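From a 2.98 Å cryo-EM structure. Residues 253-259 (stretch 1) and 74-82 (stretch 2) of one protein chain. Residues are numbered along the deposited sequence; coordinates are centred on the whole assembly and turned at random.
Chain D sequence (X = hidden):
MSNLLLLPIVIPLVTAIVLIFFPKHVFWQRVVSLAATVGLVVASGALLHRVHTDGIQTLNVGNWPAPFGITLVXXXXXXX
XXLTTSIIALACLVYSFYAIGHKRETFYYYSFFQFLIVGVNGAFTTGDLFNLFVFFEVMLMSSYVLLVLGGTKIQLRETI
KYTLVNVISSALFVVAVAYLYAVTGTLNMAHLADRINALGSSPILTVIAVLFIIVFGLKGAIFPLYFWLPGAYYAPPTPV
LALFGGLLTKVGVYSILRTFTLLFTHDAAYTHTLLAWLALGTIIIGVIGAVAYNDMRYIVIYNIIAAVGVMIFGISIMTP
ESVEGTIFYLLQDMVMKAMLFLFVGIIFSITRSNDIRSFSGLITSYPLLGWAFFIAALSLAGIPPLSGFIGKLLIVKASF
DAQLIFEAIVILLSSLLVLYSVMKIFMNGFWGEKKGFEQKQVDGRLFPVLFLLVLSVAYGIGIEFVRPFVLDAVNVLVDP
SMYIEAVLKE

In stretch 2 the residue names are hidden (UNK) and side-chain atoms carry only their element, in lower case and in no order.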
# COMPACT_ATOMS: atom_id res chain seq x y z
N VAL D 253 23.94 16.10 -58.42
CA VAL D 253 23.57 16.04 -59.84
C VAL D 253 22.26 15.29 -60.02
O VAL D 253 21.37 15.72 -60.76
CB VAL D 253 24.72 15.40 -60.64
CG1 VAL D 253 24.34 15.25 -62.10
CG2 VAL D 253 25.98 16.22 -60.50
N TYR D 254 22.11 14.16 -59.31
CA TYR D 254 20.86 13.41 -59.36
C TYR D 254 19.70 14.19 -58.77
O TYR D 254 18.57 14.08 -59.26
CB TYR D 254 21.02 12.07 -58.63
CG TYR D 254 19.71 11.35 -58.47
CD1 TYR D 254 19.08 10.77 -59.56
CD2 TYR D 254 19.09 11.26 -57.24
CE1 TYR D 254 17.88 10.12 -59.43
CE2 TYR D 254 17.88 10.61 -57.09
CZ TYR D 254 17.29 10.04 -58.19
OH TYR D 254 16.09 9.39 -58.05
N SER D 255 19.96 15.00 -57.74
CA SER D 255 18.88 15.78 -57.14
C SER D 255 18.42 16.90 -58.06
O SER D 255 17.22 17.15 -58.17
CB SER D 255 19.34 16.33 -55.80
OG SER D 255 20.43 17.20 -55.99
N ILE D 256 19.37 17.57 -58.74
CA ILE D 256 19.03 18.53 -59.80
C ILE D 256 18.21 17.85 -60.90
O ILE D 256 17.20 18.40 -61.38
CB ILE D 256 20.31 19.16 -60.38
CG1 ILE D 256 21.00 20.04 -59.35
CG2 ILE D 256 20.00 19.99 -61.62
CD1 ILE D 256 22.36 20.49 -59.75
N LEU D 257 18.60 16.63 -61.27
CA LEU D 257 17.94 15.89 -62.33
C LEU D 257 16.50 15.55 -61.96
O LEU D 257 15.57 15.79 -62.74
CB LEU D 257 18.75 14.63 -62.61
CG LEU D 257 18.61 13.78 -63.87
CD1 LEU D 257 19.92 13.07 -64.14
CD2 LEU D 257 17.53 12.77 -63.71
N ARG D 258 16.30 15.01 -60.75
CA ARG D 258 14.96 14.67 -60.27
C ARG D 258 14.10 15.91 -60.09
O ARG D 258 12.90 15.90 -60.40
CB ARG D 258 15.08 13.89 -58.96
CG ARG D 258 13.75 13.54 -58.30
CD ARG D 258 12.96 12.53 -59.11
NE ARG D 258 13.57 11.21 -59.08
CZ ARG D 258 13.23 10.21 -59.88
NH1 ARG D 258 13.85 9.05 -59.78
NH2 ARG D 258 12.28 10.37 -60.79
N THR D 259 14.71 17.01 -59.64
CA THR D 259 14.00 18.26 -59.40
C THR D 259 13.47 18.85 -60.69
O THR D 259 12.30 19.27 -60.76
CB THR D 259 14.95 19.23 -58.71
OG1 THR D 259 15.41 18.66 -57.48
CG2 THR D 259 14.28 20.54 -58.42
N UNK D 74 11.70 3.37 -56.01
CA UNK D 74 12.83 2.94 -56.82
C UNK D 74 12.33 2.80 -58.26
O UNK D 74 11.51 1.93 -58.56
o UNK D 74 14.53 1.26 -57.11
c UNK D 74 13.42 1.63 -56.32
N UNK D 75 12.79 3.71 -59.11
CA UNK D 75 12.70 3.58 -60.55
C UNK D 75 14.01 2.99 -61.06
O UNK D 75 14.86 2.56 -60.27
o UNK D 75 13.16 7.15 -61.29
o UNK D 75 14.06 5.83 -59.80
c UNK D 75 12.35 4.92 -61.19
c UNK D 75 13.26 6.04 -60.72
N UNK D 76 14.21 2.98 -62.37
CA UNK D 76 15.37 2.29 -62.91
C UNK D 76 16.65 3.08 -62.72
O UNK D 76 17.72 2.49 -62.52
c UNK D 76 15.15 1.96 -64.38
o UNK D 76 16.23 1.22 -64.89
N UNK D 77 16.57 4.41 -62.74
CA UNK D 77 17.75 5.25 -62.54
C UNK D 77 18.29 5.13 -61.13
O UNK D 77 19.51 5.03 -60.93
c UNK D 77 19.78 7.38 -63.44
c UNK D 77 17.42 6.70 -62.87
c UNK D 77 18.54 7.71 -62.63
c UNK D 77 18.04 9.09 -62.94
N UNK D 78 17.40 5.11 -60.13
CA UNK D 78 17.84 4.97 -58.75
C UNK D 78 18.43 3.60 -58.48
O UNK D 78 19.41 3.49 -57.73
c UNK D 78 16.68 5.26 -57.81
o UNK D 78 15.64 4.32 -58.00
N UNK D 79 17.90 2.55 -59.12
CA UNK D 79 18.46 1.21 -58.96
C UNK D 79 19.84 1.11 -59.61
O UNK D 79 20.74 0.46 -59.05
c UNK D 79 17.51 0.18 -59.56
N UNK D 80 20.02 1.74 -60.77
CA UNK D 80 21.34 1.80 -61.40
C UNK D 80 22.34 2.54 -60.54
O UNK D 80 23.50 2.11 -60.41
c UNK D 80 21.47 0.53 -64.30
c UNK D 80 20.57 1.66 -63.89
c UNK D 80 21.23 2.46 -62.77
c UNK D 80 20.29 2.56 -65.07
N UNK D 81 21.92 3.64 -59.92
CA UNK D 81 22.82 4.40 -59.05
C UNK D 81 23.16 3.64 -57.78
O UNK D 81 24.29 3.73 -57.29
c UNK D 81 21.27 7.87 -59.68
c UNK D 81 23.59 7.18 -60.16
c UNK D 81 22.18 6.70 -59.91
c UNK D 81 22.19 5.75 -58.72
N UNK D 82 22.21 2.84 -57.26
CA UNK D 82 22.48 2.01 -56.09
C UNK D 82 23.49 0.91 -56.42
O UNK D 82 24.42 0.67 -55.65
c UNK D 82 21.40 0.32 -54.62
c UNK D 82 20.41 2.53 -54.79
c UNK D 82 21.15 1.45 -55.55

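Position 74 carries one carbon and one oxygen beyond CA, a primary hydroxyl, with CA-to-CB directed away from stretch 1 and no contact there; it is S74. Position 75 has two side-chain carbons, the second bearing two oxygens, which defines a short carboxylate. One of these oxygens lies 2.5 Å from R258 NH1, almost exactly in line with the N-H bond, as expected for a charged partner. The residue is D75, and the oxygen is OD2.

At position 76 a single carbon is followed by an oxygen, again a serine pattern. S76 opens the helix, is out of reach of stretch 1, and has its hydroxyl hydrogen-bonded elsewhere in the structure. Position 77 shows four carbons forked at the second, and one terminal methyl meets two residues of stretch 1. This is L77; its CD2 is 3.7 Å from Y254 CE1, at the edge of the ring, and 3.8 Å from L257 CD2.

Position 78 returns to one carbon and one oxygen. One carbon followed by one oxygen makes this S78; its CB lies 4.2 Å from Y254 OH, and its oxygen turns back toward the start of the helix. D75, at the N-cap, accepts a weak capping bond from the backbone: S78 N to D75 OD1 is 3.4 Å. S78 OG also lies 2.8 Å from D75 OD1.

Position 79 has one carbon alone and is A79, too distant to take part. Position 80 has four carbons forked at the second; L80 is likewise out of reach. The same fork recurs at position 81, but here CA-to-CB points toward stretch 1 and a methyl approaches the tyrosine ring. This is L81, with CD1 3.6 Å from Y254 CD1. At position 82 one carbon carries two others, the beta-branched pattern of V82, which makes no contact.

The two helices run nearly antiparallel, with a closest axial approach of 12.6 Å, so long side chains must span the gap. Y254 provides much of the bridge, packing against L77 and L81, one helical turn apart, while L257 extends the apolar patch at L77. Beside it, R258 starts sideways but bends through chi2 and chi3, both p, to bring its guanidinium edge to D75. Y254 OH helps hold that group, accepting from R258 NH1 at 2.9 Å and from R258 NE at 3.3 Å. D75 thus joins the salt bridge to the helix cap, and this buried charge pair borders the apolar packing.

Stretch 2 (74-82) SDSLSALLV
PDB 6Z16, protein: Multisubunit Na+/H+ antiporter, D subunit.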